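Local coordinates for dipeptidase AC. Metallo peptidase. MEROPS family M19 (Rhodobacter sphaeroides, PDB 3LY0), which probably hydrolyses dipeptides as a zinc-dependent metallodipeptidase, and here holds two zinc ions and a phosphinate mimic of L-Ala-D-Ala, at residues 165-176 with 209-217; 256-264 with 346-354. All coordinates share one frame; numbering follows the deposited sequence.

Interaction 1 (165-176 with 209-217). With ZN (zinc ion), chain E; LY0 ((2R)-3-[(R)-[(1R)-1-aminoethyl](hydroxy)phosphoryl]-2-methylpropanoic acid), chain C.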
loop_
_atom_site.group_PDB
_atom_site.type_symbol
_atom_site.label_atom_id
_atom_site.label_comp_id
_atom_site.label_asym_id
_atom_site.label_seq_id
_atom_site.Cartn_x
_atom_site.Cartn_y
_atom_site.Cartn_z
ATOM N N VAL A 165 -3.128 -1.863 -11.323
ATOM C CA VAL A 165 -1.771 -2.011 -11.819
ATOM C C VAL A 165 -0.716 -1.832 -10.738
ATOM O O VAL A 165 -0.929 -1.130 -9.743
ATOM C CB VAL A 165 -1.461 -1.010 -12.956
ATOM C CG1 VAL A 165 -2.484 -1.126 -14.082
ATOM C CG2 VAL A 165 -1.375 0.438 -12.418
ATOM N N TRP A 166 0.425 -2.478 -10.955
ATOM C CA TRP A 166 1.665 -2.143 -10.287
ATOM C C TRP A 166 2.388 -1.228 -11.292
ATOM O O TRP A 166 1.745 -0.698 -12.208
ATOM C CB TRP A 166 2.447 -3.422 -9.950
ATOM C CG TRP A 166 3.697 -3.152 -9.203
ATOM C CD1 TRP A 166 3.804 -2.614 -7.943
ATOM C CD2 TRP A 166 5.034 -3.384 -9.657
ATOM N NE1 TRP A 166 5.130 -2.494 -7.597
ATOM C CE2 TRP A 166 5.906 -2.948 -8.632
ATOM C CE3 TRP A 166 5.584 -3.897 -10.836
ATOM C CZ2 TRP A 166 7.293 -3.027 -8.744
ATOM C CZ3 TRP A 166 6.976 -3.964 -10.946
ATOM C CH2 TRP A 166 7.808 -3.534 -9.906
ATOM N N SER A 167 3.695 -1.034 -11.137
ATOM C CA SER A 167 4.439 -0.201 -12.088
ATOM C C SER A 167 4.852 -1.049 -13.300
ATOM O O SER A 167 6.037 -1.322 -13.520
ATOM C CB SER A 167 5.629 0.453 -11.389
ATOM O OG SER A 167 5.197 1.553 -10.588
ATOM N N ARG A 168 3.844 -1.474 -14.066
ATOM C CA ARG A 168 4.009 -2.477 -15.113
ATOM C C ARG A 168 2.672 -2.583 -15.839
ATOM O O ARG A 168 1.627 -2.500 -15.205
ATOM C CB ARG A 168 4.377 -3.812 -14.455
ATOM C CG ARG A 168 4.521 -5.002 -15.396
ATOM C CD ARG A 168 4.965 -6.232 -14.605
ATOM N NE ARG A 168 3.998 -6.556 -13.557
ATOM C CZ ARG A 168 4.303 -7.077 -12.375
ATOM N NH1 ARG A 168 5.558 -7.358 -12.060
ATOM N NH2 ARG A 168 3.329 -7.320 -11.504
ATOM N N PRO A 169 2.692 -2.727 -17.176
ATOM C CA PRO A 169 1.418 -2.748 -17.903
ATOM C C PRO A 169 0.587 -3.992 -17.581
ATOM O O PRO A 169 1.160 -5.057 -17.347
ATOM C CB PRO A 169 1.862 -2.772 -19.374
ATOM C CG PRO A 169 3.237 -3.358 -19.348
ATOM C CD PRO A 169 3.852 -2.810 -18.083
ATOM N N THR A 170 -0.736 -3.847 -17.578
ATOM C CA THR A 170 -1.639 -4.986 -17.418
ATOM C C THR A 170 -2.724 -4.900 -18.487
ATOM O O THR A 170 -2.791 -3.912 -19.221
ATOM C CB THR A 170 -2.337 -4.983 -16.047
ATOM O OG1 THR A 170 -3.321 -3.942 -16.009
ATOM C CG2 THR A 170 -1.331 -4.808 -14.911
ATOM N N VAL A 171 -3.577 -5.919 -18.575
ATOM C CA VAL A 171 -4.704 -5.861 -19.505
ATOM C C VAL A 171 -5.707 -4.767 -19.136
ATOM O O VAL A 171 -6.634 -4.490 -19.892
ATOM C CB VAL A 171 -5.442 -7.218 -19.606
ATOM C CG1 VAL A 171 -4.508 -8.291 -20.139
ATOM C CG2 VAL A 171 -6.030 -7.636 -18.262
ATOM N N PHE A 172 -5.522 -4.139 -17.973
ATOM C CA PHE A 172 -6.507 -3.198 -17.440
ATOM C C PHE A 172 -6.081 -1.741 -17.578
ATOM O O PHE A 172 -6.901 -0.843 -17.444
ATOM C CB PHE A 172 -6.783 -3.503 -15.960
ATOM C CG PHE A 172 -7.297 -4.885 -15.728
ATOM C CD1 PHE A 172 -8.556 -5.243 -16.176
ATOM C CD2 PHE A 172 -6.518 -5.830 -15.087
ATOM C CE1 PHE A 172 -9.038 -6.525 -15.990
ATOM C CE2 PHE A 172 -6.992 -7.120 -14.901
ATOM C CZ PHE A 172 -8.253 -7.465 -15.346
ATOM N N GLY A 173 -4.802 -1.519 -17.836
ATOM C CA GLY A 173 -4.266 -0.175 -17.844
ATOM C C GLY A 173 -2.792 -0.157 -17.541
ATOM O O GLY A 173 -2.103 -1.180 -17.635
ATOM N N HIS A 174 -2.309 1.032 -17.190
ATOM C CA HIS A 174 -0.883 1.297 -17.139
ATOM C C HIS A 174 -0.433 1.958 -15.855
ATOM O O HIS A 174 -1.061 2.900 -15.374
ATOM C CB HIS A 174 -0.485 2.150 -18.343
ATOM C CG HIS A 174 -0.848 1.517 -19.646
ATOM N ND1 HIS A 174 -0.030 0.610 -20.277
ATOM C CD2 HIS A 174 -1.969 1.608 -20.399
ATOM C CE1 HIS A 174 -0.619 0.187 -21.384
ATOM N NE2 HIS A 174 -1.797 0.777 -21.481
ATOM N N GLY A 175 0.658 1.434 -15.306
ATOM C CA GLY A 175 1.277 1.988 -14.113
ATOM C C GLY A 175 2.443 2.901 -14.448
ATOM O O GLY A 175 3.006 2.859 -15.553
ATOM N N VAL A 176 2.833 3.727 -13.488
ATOM C CA VAL A 176 3.938 4.640 -13.725
ATOM C C VAL A 176 5.252 3.891 -13.661
ATOM O O VAL A 176 5.424 2.995 -12.845
ATOM C CB VAL A 176 3.985 5.808 -12.694
ATOM C CG1 VAL A 176 2.746 6.672 -12.792
ATOM C CG2 VAL A 176 4.221 5.297 -11.258
ATOM N N ASP A 209 -7.382 0.661 -5.433
ATOM C CA ASP A 209 -6.182 1.349 -4.978
ATOM C C ASP A 209 -5.495 1.990 -6.183
ATOM O O ASP A 209 -5.129 1.300 -7.146
ATOM C CB ASP A 209 -5.243 0.341 -4.314
ATOM C CG ASP A 209 -3.976 0.977 -3.755
ATOM O OD1 ASP A 209 -3.846 2.225 -3.741
ATOM O OD2 ASP A 209 -3.096 0.201 -3.319
ATOM N N LEU A 210 -5.320 3.307 -6.123
ATOM C CA LEU A 210 -4.726 4.072 -7.212
ATOM C C LEU A 210 -3.202 4.159 -7.158
ATOM O O LEU A 210 -2.580 4.630 -8.110
ATOM C CB LEU A 210 -5.307 5.485 -7.213
ATOM C CG LEU A 210 -6.833 5.571 -7.299
ATOM C CD1 LEU A 210 -7.309 6.941 -6.841
ATOM C CD2 LEU A 210 -7.276 5.303 -8.721
ATOM N N SER A 211 -2.582 3.742 -6.049
ATOM C CA SER A 211 -1.120 3.745 -6.001
ATOM C C SER A 211 -0.562 2.913 -7.161
ATOM O O SER A 211 -1.003 1.781 -7.398
ATOM C CB SER A 211 -0.585 3.229 -4.655
ATOM O OG SER A 211 -0.907 4.114 -3.589
ATOM N N HIS A 212 0.384 3.521 -7.875
ATOM C CA HIS A 212 1.031 2.987 -9.094
ATOM C C HIS A 212 0.333 3.336 -10.386
ATOM O O HIS A 212 0.968 3.324 -11.428
ATOM C CB HIS A 212 1.257 1.475 -9.054
ATOM C CG HIS A 212 2.258 1.053 -8.034
ATOM N ND1 HIS A 212 3.612 1.033 -8.290
ATOM C CD2 HIS A 212 2.100 0.610 -6.765
ATOM C CE1 HIS A 212 4.249 0.628 -7.204
ATOM N NE2 HIS A 212 3.352 0.342 -6.273
ATOM N N LEU A 213 -0.965 3.613 -10.329
ATOM C CA LEU A 213 -1.705 3.950 -11.541
ATOM C C LEU A 213 -1.212 5.298 -12.053
ATOM O O LEU A 213 -0.962 6.204 -11.269
ATOM C CB LEU A 213 -3.200 3.994 -11.238
ATOM C CG LEU A 213 -4.155 4.054 -12.434
ATOM C CD1 LEU A 213 -3.942 2.901 -13.418
ATOM C CD2 LEU A 213 -5.580 4.068 -11.931
ATOM N N ASN A 214 -1.043 5.413 -13.366
ATOM C CA ASN A 214 -0.621 6.685 -13.936
ATOM C C ASN A 214 -1.760 7.708 -13.920
ATOM O O ASN A 214 -2.885 7.412 -13.508
ATOM C CB ASN A 214 0.008 6.497 -15.324
ATOM C CG ASN A 214 -0.995 6.074 -16.396
ATOM O OD1 ASN A 214 -2.215 6.221 -16.246
ATOM N ND2 ASN A 214 -0.461 5.555 -17.510
ATOM N N GLU A 215 -1.457 8.928 -14.339
ATOM C CA GLU A 215 -2.407 10.016 -14.152
ATOM C C GLU A 215 -3.663 9.851 -15.014
ATOM O O GLU A 215 -4.783 10.146 -14.576
ATOM C CB GLU A 215 -1.741 11.368 -14.419
ATOM C CG GLU A 215 -2.599 12.547 -13.980
ATOM C CD GLU A 215 -1.852 13.866 -13.929
ATOM O OE1 GLU A 215 -0.619 13.870 -14.071
ATOM O OE2 GLU A 215 -2.517 14.898 -13.724
ATOM N N LYS A 216 -3.488 9.368 -16.237
ATOM C CA LYS A 216 -4.651 9.163 -17.095
ATOM C C LYS A 216 -5.545 8.066 -16.531
ATOM O O LYS A 216 -6.767 8.197 -16.542
ATOM C CB LYS A 216 -4.253 8.859 -18.540
ATOM C CG LYS A 216 -3.664 10.066 -19.262
ATOM C CD LYS A 216 -3.437 9.778 -20.744
ATOM C CE LYS A 216 -2.699 10.925 -21.439
ATOM N NZ LYS A 216 -1.218 10.859 -21.246
ATOM N N GLY A 217 -4.935 7.003 -16.013
ATOM C CA GLY A 217 -5.714 5.931 -15.409
ATOM C C GLY A 217 -6.426 6.440 -14.166
ATOM O O GLY A 217 -7.590 6.109 -13.913
HETATM ZN ZN ZN E . 3.734 -0.485 -4.273
HETATM P P LY0 C . 6.116 -1.810 -3.775
HETATM C C1 LY0 C . 7.687 -3.825 -4.904
HETATM N N1 LY0 C . 5.527 -4.427 -3.846
HETATM C C2 LY0 C . 6.681 -3.546 -3.808
HETATM C C4 LY0 C . 7.505 -0.697 -3.322
HETATM C C5 LY0 C . 7.682 0.504 -4.208
HETATM C C6 LY0 C . 6.392 1.231 -4.476
HETATM C C7 LY0 C . 8.837 1.397 -3.830
HETATM O O31 LY0 C . 5.000 -1.769 -2.758
HETATM O O32 LY0 C . 5.522 -1.445 -5.176
HETATM O O61 LY0 C . 6.350 2.149 -5.474
HETATM O O62 LY0 C . 5.360 0.986 -3.830
HETATM O O HOH W 1 -1.376 -1.006 -6.959
HETATM O O HOH W 2 -3.352 0.628 -9.387
HETATM O O HOH W 3 2.439 4.671 -17.594
#
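His212, a zinc ligand, is held at both nitrogens: NE2 binds one of the two zinc ions at 2.2 Å, while ND1 donates to Ser167 OG at 2.8 Å, with the oxygen almost exactly in the imidazole plane. Ser167 OG in turn donates to Val176 O, so a chain of bonds runs from the metal through the ring to the backbone and fixes the rotation of the imidazole. OG reaches both partners because it lies anti to its own carbonyl carbon (chi1 -77°). With an alanine here, ND1 would probably lose its acceptor and the imidazole would be less firmly fixed in its rotation at the metal. Trp166 CD1 lies over one imidazole face, 3.4 Å from His212 CE1, the two ring planes inclined at 43°. The indole NE1 points past the histidine to the inhibitor and donates to LY0 O32 at 2.7 Å; that phosphinate oxygen also binds the same zinc ion, so that tryptophan and metal both grip it. Farther along, the backbones meet in a single beta bridge between Gly175 and Leu213, where Val176 N donates to His212 O at 2.8 Å and Asn214 N to His174 O at 3.2 Å. A side chain on Gly175 would run into Trp166 O. Val165 CG2 packs on Leu213 CD1 at 3.7 Å. A bridging water donates one bond to Val165 O and another to Ser211 O. Asn214 sits at the N-cap of the following helix, its OD1 accepting from Gly217 N. Glu139 and His233 share the zinc ion with His212. The contact thus sets the loop after strand 159-163 against the turn that joins strand 207-208 to helix 215-224, beside the metal centre of the TIM-barrel fold.

Interaction 2 (256-264 with 346-354). Unlike the reference sequence in segment 346-354: Thr354 (reference Ser).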
loop_
_atom_site.group_PDB
_atom_site.type_symbol
_atom_site.label_atom_id
_atom_site.label_comp_id
_atom_site.label_asym_id
_atom_site.label_seq_id
_atom_site.Cartn_x
_atom_site.Cartn_y
_atom_site.Cartn_z
ATOM N N GLU A 256 -12.505 15.431 -2.775
ATOM C CA GLU A 256 -13.901 15.586 -3.182
ATOM C C GLU A 256 -14.652 14.270 -3.006
ATOM O O GLU A 256 -15.824 14.252 -2.626
ATOM C CB GLU A 256 -13.984 16.060 -4.637
ATOM C CG GLU A 256 -15.402 16.243 -5.169
ATOM C CD GLU A 256 -15.424 16.714 -6.616
ATOM O OE1 GLU A 256 -14.393 17.241 -7.093
ATOM O OE2 GLU A 256 -16.475 16.559 -7.277
ATOM N N SER A 257 -13.955 13.166 -3.261
ATOM C CA SER A 257 -14.570 11.843 -3.182
ATOM C C SER A 257 -14.656 11.302 -1.756
ATOM O O SER A 257 -15.149 10.195 -1.558
ATOM C CB SER A 257 -13.789 10.848 -4.043
ATOM O OG SER A 257 -12.594 10.431 -3.395
ATOM N N ARG A 258 -14.175 12.071 -0.777
ATOM C CA ARG A 258 -14.093 11.615 0.616
ATOM C C ARG A 258 -13.192 10.391 0.720
ATOM O O ARG A 258 -13.525 9.406 1.389
ATOM C CB ARG A 258 -15.476 11.303 1.188
ATOM C CG ARG A 258 -16.475 12.447 1.082
ATOM C CD ARG A 258 -17.823 12.023 1.657
ATOM N NE ARG A 258 -17.743 11.722 3.086
ATOM C CZ ARG A 258 -18.548 10.875 3.721
ATOM N NH1 ARG A 258 -19.497 10.226 3.055
ATOM N NH2 ARG A 258 -18.401 10.669 5.026
ATOM N N GLY A 259 -12.044 10.476 0.057
ATOM C CA GLY A 259 -11.139 9.347 -0.076
ATOM C C GLY A 259 -10.076 9.216 1.002
ATOM O O GLY A 259 -10.291 9.561 2.159
ATOM N N MET A 260 -8.919 8.684 0.625
ATOM C CA MET A 260 -7.904 8.368 1.622
ATOM C C MET A 260 -6.556 8.212 0.951
ATOM O O MET A 260 -6.448 7.622 -0.141
ATOM C CB MET A 260 -8.286 7.055 2.319
ATOM C CG MET A 260 -7.373 6.643 3.469
ATOM S SD MET A 260 -7.479 7.694 4.976
ATOM C CE MET A 260 -6.352 6.778 6.037
ATOM N N VAL A 261 -5.530 8.764 1.600
ATOM C CA VAL A 261 -4.155 8.559 1.159
ATOM C C VAL A 261 -3.328 8.041 2.320
ATOM O O VAL A 261 -3.341 8.622 3.409
ATOM C CB VAL A 261 -3.519 9.852 0.591
ATOM C CG1 VAL A 261 -2.041 9.617 0.274
ATOM C CG2 VAL A 261 -4.262 10.298 -0.661
ATOM N N GLY A 262 -2.628 6.932 2.091
ATOM C CA GLY A 262 -1.699 6.415 3.077
ATOM C C GLY A 262 -0.278 6.882 2.805
ATOM O O GLY A 262 0.223 6.747 1.686
ATOM N N LEU A 263 0.365 7.442 3.830
ATOM C CA LEU A 263 1.746 7.899 3.722
ATOM C C LEU A 263 2.721 6.741 3.524
ATOM O O LEU A 263 2.816 5.854 4.370
ATOM C CB LEU A 263 2.139 8.677 4.978
ATOM C CG LEU A 263 3.532 9.317 4.917
ATOM C CD1 LEU A 263 3.503 10.644 4.182
ATOM C CD2 LEU A 263 4.101 9.484 6.332
ATOM N N ASN A 264 3.453 6.776 2.410
ATOM C CA ASN A 264 4.436 5.750 2.077
ATOM C C ASN A 264 5.763 6.074 2.773
ATOM O O ASN A 264 6.246 7.209 2.685
ATOM C CB ASN A 264 4.599 5.713 0.555
ATOM C CG ASN A 264 5.353 4.496 0.079
ATOM O OD1 ASN A 264 6.260 4.021 0.753
ATOM N ND2 ASN A 264 4.975 3.980 -1.086
ATOM N N ASN A 346 -8.986 6.905 10.545
ATOM C CA ASN A 346 -9.286 7.276 9.167
ATOM C C ASN A 346 -9.422 6.054 8.251
ATOM O O ASN A 346 -10.335 5.998 7.430
ATOM C CB ASN A 346 -8.251 8.263 8.615
ATOM C CG ASN A 346 -8.375 9.642 9.240
ATOM O OD1 ASN A 346 -9.367 9.944 9.903
ATOM N ND2 ASN A 346 -7.379 10.486 9.031
ATOM N N TRP A 347 -8.513 5.088 8.371
ATOM C CA TRP A 347 -8.670 3.864 7.589
ATOM C C TRP A 347 -9.984 3.176 7.909
ATOM O O TRP A 347 -10.669 2.710 7.002
ATOM C CB TRP A 347 -7.524 2.872 7.798
ATOM C CG TRP A 347 -6.377 3.130 6.866
ATOM C CD1 TRP A 347 -5.086 3.434 7.210
ATOM C CD2 TRP A 347 -6.422 3.137 5.431
ATOM N NE1 TRP A 347 -4.327 3.617 6.082
ATOM C CE2 TRP A 347 -5.120 3.439 4.974
ATOM C CE3 TRP A 347 -7.436 2.913 4.487
ATOM C CZ2 TRP A 347 -4.802 3.523 3.616
ATOM C CZ3 TRP A 347 -7.116 2.987 3.136
ATOM C CH2 TRP A 347 -5.807 3.294 2.717
ATOM N N TYR A 348 -10.331 3.090 9.190
ATOM C CA TYR A 348 -11.555 2.375 9.546
ATOM C C TYR A 348 -12.783 3.055 8.950
ATOM O O TYR A 348 -13.686 2.380 8.459
ATOM C CB TYR A 348 -11.703 2.210 11.066
ATOM C CG TYR A 348 -10.598 1.429 11.749
ATOM C CD1 TYR A 348 -9.720 0.621 11.031
ATOM C CD2 TYR A 348 -10.440 1.496 13.127
ATOM C CE1 TYR A 348 -8.714 -0.091 11.668
ATOM C CE2 TYR A 348 -9.431 0.791 13.774
ATOM C CZ TYR A 348 -8.571 -0.001 13.038
ATOM O OH TYR A 348 -7.573 -0.704 13.671
ATOM N N GLY A 349 -12.816 4.383 8.998
ATOM C CA GLY A 349 -13.886 5.135 8.365
ATOM C C GLY A 349 -13.930 4.904 6.862
ATOM O O GLY A 349 -14.998 4.702 6.293
ATOM N N LEU A 350 -12.765 4.944 6.216
ATOM C CA LEU A 350 -12.680 4.695 4.782
ATOM C C LEU A 350 -13.251 3.309 4.433
ATOM O O LEU A 350 -13.994 3.155 3.452
ATOM C CB LEU A 350 -11.222 4.827 4.316
ATOM C CG LEU A 350 -10.920 4.546 2.834
ATOM C CD1 LEU A 350 -10.864 3.049 2.527
ATOM C CD2 LEU A 350 -11.915 5.248 1.911
ATOM N N LEU A 351 -12.903 2.304 5.228
ATOM C CA LEU A 351 -13.402 0.957 4.967
ATOM C C LEU A 351 -14.920 0.930 5.037
ATOM O O LEU A 351 -15.567 0.297 4.212
ATOM C CB LEU A 351 -12.801 -0.063 5.931
ATOM C CG LEU A 351 -11.283 -0.251 5.835
ATOM C CD1 LEU A 351 -10.814 -1.219 6.921
ATOM C CD2 LEU A 351 -10.865 -0.720 4.444
ATOM N N GLU A 352 -15.487 1.646 6.001
ATOM C CA GLU A 352 -16.938 1.668 6.152
ATOM C C GLU A 352 -17.588 2.384 4.969
ATOM O O GLU A 352 -18.628 1.947 4.459
ATOM C CB GLU A 352 -17.331 2.295 7.498
ATOM C CG GLU A 352 -16.934 1.423 8.685
ATOM C CD GLU A 352 -17.156 2.088 10.034
ATOM O OE1 GLU A 352 -17.376 1.348 11.016
ATOM O OE2 GLU A 352 -17.112 3.334 10.109
ATOM N N ARG A 353 -16.962 3.466 4.509
ATOM C CA ARG A 353 -17.476 4.188 3.352
ATOM C C ARG A 353 -17.400 3.384 2.059
ATOM O O ARG A 353 -18.155 3.640 1.123
ATOM C CB ARG A 353 -16.747 5.520 3.163
ATOM C CG ARG A 353 -16.926 6.499 4.304
ATOM C CD ARG A 353 -16.554 7.918 3.891
ATOM N NE ARG A 353 -15.143 8.091 3.530
ATOM C CZ ARG A 353 -14.146 8.121 4.410
ATOM N NH1 ARG A 353 -14.389 7.964 5.703
ATOM N NH2 ARG A 353 -12.900 8.303 3.997
ATOM N N THR A 354 -16.497 2.409 2.011
ATOM C CA THR A 354 -16.223 1.664 0.784
ATOM C C THR A 354 -16.949 0.329 0.739
ATOM O O THR A 354 -17.555 -0.034 -0.275
ATOM C CB THR A 354 -14.730 1.358 0.671
ATOM O OG1 THR A 354 -14.016 2.593 0.594
ATOM C CG2 THR A 354 -14.444 0.546 -0.579
#
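Arg258, just past helix 248-256, where a Schellman motif closes the last turn, meets Arg353 through its backbone and its side chain. Its carbonyl O is gripped side-on by two nitrogens of Arg353, NE at 3.0 Å and NH2 at 2.9 Å. The NE donor lies in the carbonyl plane, whereas NH2 comes from above it, and neither bond is straight, with N-H...O angles of 136° and 138°. The Arg258 side chain bends at chi3, so that one face of its guanidinium rests on Arg353 CD, 3.5 Å from NH2 of Arg258. Gly259 brings its backbone beside Leu350 CD2, and its carbonyl O accepts from His300. Met260 opens strand 260-263 and points its side chain toward the helix. Its CG is anti to the backbone N (chi1 -175°) and the chain then bends at chi2, which lays the thioether along one face of Trp347: CG lies 3.7 Å from CZ3, SD stands above the six-membered ring at a distance in a Met-aromatic contact, and CE sits squarely over the five-membered ring, 3.5 Å from its centroid, in a CH-pi contact. The same methyl touches Asn346 CB, and Met260 CB meets Leu350 CG at 3.7 Å. Farther on, Gly262 passes the Trp347 benzene ring, where a side chain would be tight against CZ2. The indole is also held at its N-H, NE1 donating to Met303 O, as Asn346 ND2 donates to Val301 O and Glu298 O. Helix 336-354 therefore packs on a barrel strand through a buried thioether-indole core, while just before the strand the Arg258 carbonyl takes up the polar edge of Arg353, probably easing the closeness of the two arginine charges.

From the N terminus, residues 165-176 come first, in the loop after strand 159-163; interaction 1 closes a loop that holds strand 179-180, helix 192-204 and strand 207-208 when residues 209-217 arrive. The chain then passes through helix 215-224, strand 230-231 and helix 248-256 to open interaction 2 at residues 256-264, which closes only at the C-terminal helix 336-354, after a longer excursion that includes helix 283-296 and strand 301-303. The two contacts thus follow in series within the same dipeptidase fold, without nesting or crossing. Interaction 1 ties loops at the zinc site, whereas interaction 2 joins an inner strand to an outer helix. Their centres are 20 Å apart.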